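Local coordinates for protein peptidoglycan D,D-transpeptidase MrdA (Pseudomonas aeruginosa, PDB 7KIS) that probably cross-links the peptide stems of peptidoglycan as a penicillin-binding transpeptidase of the inner membrane, and here carries a diazabicyclooctane-derived inhibitor, at residues P331-P345 and L500-M513. Residues are numbered along the deposited sequence; the frame is centred on the assembly and turned at random.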
ATOM      1  N   PRO A 331      -4.959   2.920 -15.289  1.00 25.17           N
ATOM      2  CA  PRO A 331      -5.868   4.054 -15.042  1.00 23.32           C
ATOM      3  C   PRO A 331      -5.134   5.368 -14.833  1.00 23.40           C
ATOM      4  O   PRO A 331      -5.525   6.394 -15.407  1.00 20.76           O
ATOM      5  CB  PRO A 331      -6.634   3.611 -13.787  1.00 29.54           C
ATOM      6  CG  PRO A 331      -6.601   2.130 -13.839  1.00 26.21           C
ATOM      7  CD  PRO A 331      -5.251   1.791 -14.386  1.00 27.22           C
ATOM      8  N   ALA A 332      -4.075   5.367 -14.021  1.00 33.24           N
ATOM      9  CA  ALA A 332      -3.314   6.590 -13.791  1.00 23.68           C
ATOM     10  C   ALA A 332      -2.609   7.051 -15.060  1.00 25.07           C
ATOM     11  O   ALA A 332      -2.505   8.257 -15.317  1.00 29.13           O
ATOM     12  CB  ALA A 332      -2.309   6.378 -12.660  1.00 17.38           C
ATOM     13  N   VAL A 333      -2.118   6.108 -15.868  1.00 20.98           N
ATOM     14  CA  VAL A 333      -1.500   6.473 -17.138  1.00 21.76           C
ATOM     15  C   VAL A 333      -2.533   7.087 -18.073  1.00 30.04           C
ATOM     16  O   VAL A 333      -2.248   8.057 -18.785  1.00 27.78           O
ATOM     17  CB  VAL A 333      -0.819   5.245 -17.770  1.00 23.64           C
ATOM     18  CG1 VAL A 333      -0.148   5.619 -19.083  1.00 22.28           C
ATOM     19  CG2 VAL A 333       0.187   4.642 -16.804  1.00 30.65           C
ATOM     20  N   ALA A 334      -3.754   6.542 -18.075  1.00 26.79           N
ATOM     21  CA  ALA A 334      -4.817   7.108 -18.898  1.00 23.01           C
ATOM     22  C   ALA A 334      -5.128   8.538 -18.478  1.00 28.56           C
ATOM     23  O   ALA A 334      -5.352   9.410 -19.327  1.00 27.84           O
ATOM     24  CB  ALA A 334      -6.068   6.237 -18.814  1.00 22.35           C
ATOM     25  N   LEU A 335      -5.146   8.798 -17.169  1.00 30.14           N
ATOM     26  CA  LEU A 335      -5.366  10.157 -16.691  1.00 29.07           C
ATOM     27  C   LEU A 335      -4.202  11.069 -17.054  1.00 31.25           C
ATOM     28  O   LEU A 335      -4.398  12.274 -17.250  1.00 28.20           O
ATOM     29  CB  LEU A 335      -5.585  10.150 -15.178  1.00 33.04           C
ATOM     30  CG  LEU A 335      -6.976   9.730 -14.703  1.00 26.57           C
ATOM     31  CD1 LEU A 335      -7.045   9.740 -13.186  1.00 24.19           C
ATOM     32  CD2 LEU A 335      -8.040  10.637 -15.296  1.00 26.86           C
ATOM     33  N   ALA A 336      -2.988  10.520 -17.140  1.00 34.57           N
ATOM     34  CA  ALA A 336      -1.848  11.316 -17.583  1.00 33.22           C
ATOM     35  C   ALA A 336      -2.012  11.749 -19.033  1.00 39.03           C
ATOM     36  O   ALA A 336      -1.714  12.897 -19.383  1.00 44.83           O
ATOM     37  CB  ALA A 336      -0.552  10.529 -17.399  1.00 38.83           C
ATOM     38  N   GLY A 337      -2.486  10.843 -19.892  1.00 32.95           N
ATOM     39  CA  GLY A 337      -2.711  11.206 -21.281  1.00 34.49           C
ATOM     40  C   GLY A 337      -3.938  12.078 -21.463  1.00 32.91           C
ATOM     41  O   GLY A 337      -3.929  13.015 -22.268  1.00 34.27           O
ATOM     42  N   LEU A 338      -5.011  11.780 -20.727  1.00 34.31           N
ATOM     43  CA  LEU A 338      -6.226  12.582 -20.828  1.00 30.53           C
ATOM     44  C   LEU A 338      -5.975  14.011 -20.365  1.00 32.25           C
ATOM     45  O   LEU A 338      -6.539  14.962 -20.920  1.00 33.65           O
ATOM     46  CB  LEU A 338      -7.352  11.941 -20.015  1.00 28.25           C
ATOM     47  CG  LEU A 338      -8.046  10.719 -20.624  1.00 28.23           C
ATOM     48  CD1 LEU A 338      -8.822   9.958 -19.559  1.00 31.07           C
ATOM     49  CD2 LEU A 338      -8.963  11.120 -21.766  1.00 19.58           C
ATOM     50  N   ASP A 339      -5.129  14.182 -19.345  1.00 30.60           N
ATOM     51  CA  ASP A 339      -4.841  15.517 -18.835  1.00 27.52           C
ATOM     52  C   ASP A 339      -4.042  16.331 -19.844  1.00 34.85           C
ATOM     53  O   ASP A 339      -4.343  17.506 -20.078  1.00 40.19           O
ATOM     54  CB  ASP A 339      -4.088  15.415 -17.508  1.00 35.74           C
ATOM     55  CG  ASP A 339      -4.042  16.731 -16.760  1.00 43.73           C
ATOM     56  OD1 ASP A 339      -5.120  17.281 -16.453  1.00 43.61           O
ATOM     57  OD2 ASP A 339      -2.924  17.213 -16.474  1.00 49.38           O
ATOM     58  N   ALA A 340      -3.017  15.726 -20.448  1.00 33.96           N
ATOM     59  CA  ALA A 340      -2.200  16.439 -21.422  1.00 40.75           C
ATOM     60  C   ALA A 340      -2.971  16.782 -22.689  1.00 36.98           C
ATOM     61  O   ALA A 340      -2.590  17.722 -23.396  1.00 42.92           O
ATOM     62  CB  ALA A 340      -0.962  15.615 -21.777  1.00 30.49           C
ATOM     63  N   GLY A 341      -4.037  16.047 -22.996  1.00 23.02           N
ATOM     64  CA  GLY A 341      -4.788  16.263 -24.212  1.00 29.58           C
ATOM     65  C   GLY A 341      -4.365  15.406 -25.383  1.00 27.98           C
ATOM     66  O   GLY A 341      -4.938  15.548 -26.472  1.00 27.26           O
ATOM     67  N   VAL A 342      -3.381  14.523 -25.200  1.00 29.59           N
ATOM     68  CA  VAL A 342      -2.944  13.653 -26.283  1.00 35.63           C
ATOM     69  C   VAL A 342      -3.983  12.589 -26.609  1.00 36.43           C
ATOM     70  O   VAL A 342      -3.987  12.050 -27.722  1.00 45.91           O
ATOM     71  CB  VAL A 342      -1.587  13.015 -25.930  1.00 29.80           C
ATOM     72  CG1 VAL A 342      -0.557  14.098 -25.659  1.00 26.45           C
ATOM     73  CG2 VAL A 342      -1.721  12.105 -24.723  1.00 25.59           C
ATOM     74  N   VAL A 343      -4.870  12.274 -25.666  1.00 36.57           N
ATOM     75  CA  VAL A 343      -5.924  11.281 -25.852  1.00 32.82           C
ATOM     76  C   VAL A 343      -7.194  11.825 -25.212  1.00 29.66           C
ATOM     77  O   VAL A 343      -7.148  12.435 -24.140  1.00 33.59           O
ATOM     78  CB  VAL A 343      -5.549   9.909 -25.240  1.00 40.47           C
ATOM     79  CG1 VAL A 343      -6.442   8.814 -25.784  1.00 31.48           C
ATOM     80  CG2 VAL A 343      -4.094   9.560 -25.508  1.00 39.76           C
ATOM     81  N   THR A 344      -8.324  11.612 -25.875  1.00 30.19           N
ATOM     82  CA  THR A 344      -9.626  12.048 -25.395  1.00 32.20           C
ATOM     83  C   THR A 344     -10.481  10.837 -25.030  1.00 36.84           C
ATOM     84  O   THR A 344     -10.203   9.718 -25.474  1.00 41.31           O
ATOM     85  CB  THR A 344     -10.339  12.902 -26.456  1.00 36.90           C
ATOM     86  OG1 THR A 344     -10.756  12.074 -27.546  1.00 52.54           O
ATOM     87  CG2 THR A 344      -9.412  13.995 -26.971  1.00 28.73           C
ATOM     88  N   PRO A 345     -11.527  11.018 -24.215  1.00 33.93           N
ATOM     89  CA  PRO A 345     -12.282   9.848 -23.724  1.00 35.16           C
ATOM     90  C   PRO A 345     -12.887   8.975 -24.812  1.00 43.33           C
ATOM     91  O   PRO A 345     -13.152   7.795 -24.550  1.00 43.66           O
ATOM     92  CB  PRO A 345     -13.377  10.481 -22.855  1.00 37.21           C
ATOM     93  CG  PRO A 345     -12.813  11.785 -22.430  1.00 27.12           C
ATOM     94  CD  PRO A 345     -11.983  12.268 -23.577  1.00 33.34           C
ATOM     95  N   LEU A 500      -7.502  18.020 -12.187  1.00 30.47           N
ATOM     96  CA  LEU A 500      -7.586  17.797 -13.621  1.00 27.72           C
ATOM     97  C   LEU A 500      -8.222  18.996 -14.314  1.00 33.18           C
ATOM     98  O   LEU A 500      -9.073  19.688 -13.749  1.00 29.27           O
ATOM     99  CB  LEU A 500      -8.395  16.534 -13.919  1.00 25.81           C
ATOM    100  CG  LEU A 500      -7.649  15.204 -14.065  1.00 29.65           C
ATOM    101  CD1 LEU A 500      -6.639  15.003 -12.949  1.00 26.30           C
ATOM    102  CD2 LEU A 500      -8.632  14.048 -14.098  1.00 35.62           C
ATOM    103  N   ARG A 501      -7.802  19.234 -15.558  1.00 34.56           N
ATOM    104  CA  ARG A 501      -8.411  20.291 -16.356  1.00 38.95           C
ATOM    105  C   ARG A 501      -9.821  19.934 -16.805  1.00 37.58           C
ATOM    106  O   ARG A 501     -10.547  20.814 -17.277  1.00 40.52           O
ATOM    107  CB  ARG A 501      -7.538  20.602 -17.571  1.00 36.54           C
ATOM    108  CG  ARG A 501      -6.333  21.475 -17.256  1.00 48.65           C
ATOM    109  CD  ARG A 501      -5.113  21.031 -18.043  1.00 47.18           C
ATOM    110  NE  ARG A 501      -5.428  20.833 -19.454  1.00 58.54           N
ATOM    111  CZ  ARG A 501      -4.539  20.481 -20.377  1.00 60.39           C
ATOM    112  NH1 ARG A 501      -3.272  20.282 -20.039  1.00 63.76           N
ATOM    113  NH2 ARG A 501      -4.918  20.322 -21.637  1.00 57.84           N
ATOM    114  N   ASP A 502     -10.215  18.670 -16.667  1.00 32.03           N
ATOM    115  CA  ASP A 502     -11.602  18.245 -16.845  1.00 34.21           C
ATOM    116  C   ASP A 502     -11.881  17.231 -15.745  1.00 38.56           C
ATOM    117  O   ASP A 502     -11.561  16.040 -15.893  1.00 37.08           O
ATOM    118  CB  ASP A 502     -11.846  17.650 -18.230  1.00 34.67           C
ATOM    119  CG  ASP A 502     -13.291  17.239 -18.439  1.00 31.46           C
ATOM    120  OD1 ASP A 502     -14.170  17.760 -17.720  1.00 31.94           O
ATOM    121  OD2 ASP A 502     -13.549  16.398 -19.324  1.00 35.31           O
ATOM    122  N   PRO A 503     -12.468  17.663 -14.625  1.00 32.58           N
ATOM    123  CA  PRO A 503     -12.634  16.750 -13.482  1.00 29.11           C
ATOM    124  C   PRO A 503     -13.533  15.561 -13.770  1.00 35.51           C
ATOM    125  O   PRO A 503     -13.510  14.588 -13.005  1.00 34.75           O
ATOM    126  CB  PRO A 503     -13.228  17.654 -12.393  1.00 22.57           C
ATOM    127  CG  PRO A 503     -13.867  18.779 -13.139  1.00 22.45           C
ATOM    128  CD  PRO A 503     -13.016  19.002 -14.353  1.00 31.20           C
ATOM    129  N   ALA A 504     -14.323  15.601 -14.845  1.00 33.62           N
ATOM    130  CA  ALA A 504     -15.143  14.456 -15.218  1.00 30.93           C
ATOM    131  C   ALA A 504     -14.316  13.252 -15.654  1.00 35.90           C
ATOM    132  O   ALA A 504     -14.867  12.150 -15.748  1.00 39.48           O
ATOM    133  CB  ALA A 504     -16.114  14.846 -16.334  1.00 34.60           C
ATOM    134  N   ASN A 505     -13.020  13.435 -15.928  1.00 33.56           N
ATOM    135  CA  ASN A 505     -12.174  12.305 -16.298  1.00 35.22           C
ATOM    136  C   ASN A 505     -12.051  11.300 -15.161  1.00 34.97           C
ATOM    137  O   ASN A 505     -11.833  10.108 -15.409  1.00 34.46           O
ATOM    138  CB  ASN A 505     -10.792  12.799 -16.726  1.00 35.39           C
ATOM    139  CG  ASN A 505     -10.781  13.347 -18.138  1.00 35.70           C
ATOM    140  OD1 ASN A 505     -11.575  12.934 -18.983  1.00 36.17           O
ATOM    141  ND2 ASN A 505      -9.878  14.284 -18.402  1.00 36.43           N
ATOM    142  N   TRP A 506     -12.164  11.762 -13.912  1.00 32.04           N
ATOM    143  CA  TRP A 506     -12.190  10.844 -12.777  1.00 27.83           C
ATOM    144  C   TRP A 506     -13.309   9.823 -12.934  1.00 31.63           C
ATOM    145  O   TRP A 506     -13.088   8.614 -12.801  1.00 30.73           O
ATOM    146  CB  TRP A 506     -12.351  11.623 -11.471  1.00 36.83           C
ATOM    147  CG  TRP A 506     -11.181  12.496 -11.118  1.00 37.19           C
ATOM    148  CD1 TRP A 506     -11.127  13.859 -11.188  1.00 36.38           C
ATOM    149  CD2 TRP A 506      -9.903  12.070 -10.629  1.00 24.78           C
ATOM    150  NE1 TRP A 506      -9.894  14.306 -10.779  1.00 40.06           N
ATOM    151  CE2 TRP A 506      -9.124  13.228 -10.431  1.00 39.81           C
ATOM    152  CE3 TRP A 506      -9.340  10.823 -10.344  1.00 19.20           C
ATOM    153  CZ2 TRP A 506      -7.813  13.175  -9.962  1.00 34.93           C
ATOM    154  CZ3 TRP A 506      -8.039  10.772  -9.875  1.00 30.49           C
ATOM    155  CH2 TRP A 506      -7.291  11.942  -9.689  1.00 28.89           C
ATOM    156  N   ASP A 507     -14.528  10.296 -13.215  1.00 33.09           N
ATOM    157  CA  ASP A 507     -15.670   9.395 -13.328  1.00 30.65           C
ATOM    158  C   ASP A 507     -15.557   8.487 -14.546  1.00 32.42           C
ATOM    159  O   ASP A 507     -16.134   7.395 -14.558  1.00 39.34           O
ATOM    160  CB  ASP A 507     -16.966  10.204 -13.406  1.00 33.53           C
ATOM    161  CG  ASP A 507     -17.434  10.701 -12.050  1.00 46.93           C
ATOM    162  OD1 ASP A 507     -16.858  10.284 -11.025  1.00 38.01           O
ATOM    163  OD2 ASP A 507     -18.383  11.513 -12.013  1.00 50.17           O
ATOM    164  N   ARG A 508     -14.825   8.916 -15.576  1.00 30.15           N
ATOM    165  CA  ARG A 508     -14.662   8.091 -16.769  1.00 31.19           C
ATOM    166  C   ARG A 508     -13.652   6.971 -16.556  1.00 30.89           C
ATOM    167  O   ARG A 508     -13.890   5.832 -16.970  1.00 33.72           O
ATOM    168  CB  ARG A 508     -14.262   8.966 -17.955  1.00 30.09           C
ATOM    169  CG  ARG A 508     -15.356   9.929 -18.380  1.00 30.53           C
ATOM    170  CD  ARG A 508     -15.065  10.540 -19.733  1.00 31.97           C
ATOM    171  NE  ARG A 508     -14.515  11.886 -19.614  1.00 35.49           N
ATOM    172  CZ  ARG A 508     -15.226  12.998 -19.769  1.00 29.09           C
ATOM    173  NH1 ARG A 508     -16.519  12.927 -20.049  1.00 30.47           N
ATOM    174  NH2 ARG A 508     -14.643  14.183 -19.643  1.00 31.82           N
ATOM    175  N   VAL A 509     -12.518   7.275 -15.921  1.00 26.42           N
ATOM    176  CA  VAL A 509     -11.546   6.233 -15.605  1.00 28.37           C
ATOM    177  C   VAL A 509     -12.102   5.286 -14.548  1.00 24.23           C
ATOM    178  O   VAL A 509     -11.896   4.068 -14.617  1.00 20.15           O
ATOM    179  CB  VAL A 509     -10.214   6.867 -15.164  1.00 33.03           C
ATOM    180  CG1 VAL A 509      -9.352   5.855 -14.428  1.00 15.60           C
ATOM    181  CG2 VAL A 509      -9.473   7.429 -16.367  1.00 28.31           C
ATOM    182  N   ASP A 510     -12.826   5.824 -13.563  1.00 24.52           N
ATOM    183  CA  ASP A 510     -13.453   4.970 -12.560  1.00 26.53           C
ATOM    184  C   ASP A 510     -14.463   4.024 -13.198  1.00 30.06           C
ATOM    185  O   ASP A 510     -14.550   2.850 -12.820  1.00 33.74           O
ATOM    186  CB  ASP A 510     -14.121   5.823 -11.482  1.00 34.42           C
ATOM    187  CG  ASP A 510     -13.116   6.503 -10.569  1.00 46.96           C
ATOM    188  OD1 ASP A 510     -11.898   6.358 -10.803  1.00 45.56           O
ATOM    189  OD2 ASP A 510     -13.547   7.187  -9.616  1.00 55.70           O
ATOM    190  N   TYR A 511     -15.233   4.515 -14.174  1.00 16.90           N
ATOM    191  CA  TYR A 511     -16.164   3.643 -14.881  1.00 26.95           C
ATOM    192  C   TYR A 511     -15.431   2.587 -15.696  1.00 30.47           C
ATOM    193  O   TYR A 511     -15.923   1.461 -15.836  1.00 30.98           O
ATOM    194  CB  TYR A 511     -17.084   4.465 -15.782  1.00 31.53           C
ATOM    195  CG  TYR A 511     -18.168   3.647 -16.445  1.00 31.12           C
ATOM    196  CD1 TYR A 511     -19.247   3.169 -15.712  1.00 38.37           C
ATOM    197  CD2 TYR A 511     -18.113   3.349 -17.800  1.00 31.88           C
ATOM    198  CE1 TYR A 511     -20.242   2.419 -16.312  1.00 44.75           C
ATOM    199  CE2 TYR A 511     -19.103   2.600 -18.408  1.00 34.30           C
ATOM    200  CZ  TYR A 511     -20.165   2.138 -17.659  1.00 37.53           C
ATOM    201  OH  TYR A 511     -21.154   1.392 -18.256  1.00 43.50           O
ATOM    202  N   GLY A 512     -14.261   2.926 -16.240  1.00 27.88           N
ATOM    203  CA  GLY A 512     -13.455   1.914 -16.901  1.00 26.97           C
ATOM    204  C   GLY A 512     -12.961   0.867 -15.922  1.00 25.51           C
ATOM    205  O   GLY A 512     -13.018  -0.335 -16.194  1.00 32.13           O
ATOM    206  N   MET A 513     -12.456   1.314 -14.769  1.00 26.96           N
ATOM    207  CA  MET A 513     -12.132   0.389 -13.690  1.00 26.11           C
ATOM    208  C   MET A 513     -13.369  -0.349 -13.199  1.00 25.50           C
ATOM    209  O   MET A 513     -13.272  -1.497 -12.751  1.00 25.71           O
ATOM    210  CB  MET A 513     -11.479   1.138 -12.529  1.00 27.82           C
ATOM    211  CG  MET A 513     -10.139   1.765 -12.848  1.00 24.05           C
ATOM    212  SD  MET A 513      -9.463   2.626 -11.415  1.00 33.84           S
ATOM    213  CE  MET A 513      -9.059   1.248 -10.343  1.00 29.57           C
TER
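Val-509 sets its two methyls as a knob among Pro-331, Ala-334, Leu-335 and Leu-338, where helices 331-340 and 504-513 run roughly antiparallel, their N-to-C directions 147° apart. With CG1 anti to the backbone N (chi1 162°), that methyl meets Pro-331 CB at 3.6 Å, while CG2 lies against Leu-335. The branches of Leu-335 diverge: CD1 comes to Trp-506 CZ3 at 3.6 Å, the leucine crossing the indole at about a right angle, and CD2 reaches Leu-500 CD2 at 3.7 Å, the latter methyl lying over one indole face near its rim. Met-513, extended as far as its sulfur (chi2 180°), brings CG and SD to the ring of Pro-331. At the C-terminal end of helix 331-340, Asp-339 OD1 accepts a weak but nearly straight bond from Arg-501 N (3.4 Å). Pro-345 CG sits over a face of the Arg-508 guanidinium, 3.3 Å from NE. Asn-505 OD1, in the plane of this guanidinium, accepts a hydrogen bond from Arg-508 NE at 3.2 Å, which would restrain its rotation. Leu-469 of helix 459-470 touches Pro-331, Leu-335, Trp-506 and Met-513. The knob-into-hole packing thus joins two helices of the penicillin-binding transpeptidase fold, one following closely on Ser-327, the predicted acyl-ester nucleophile.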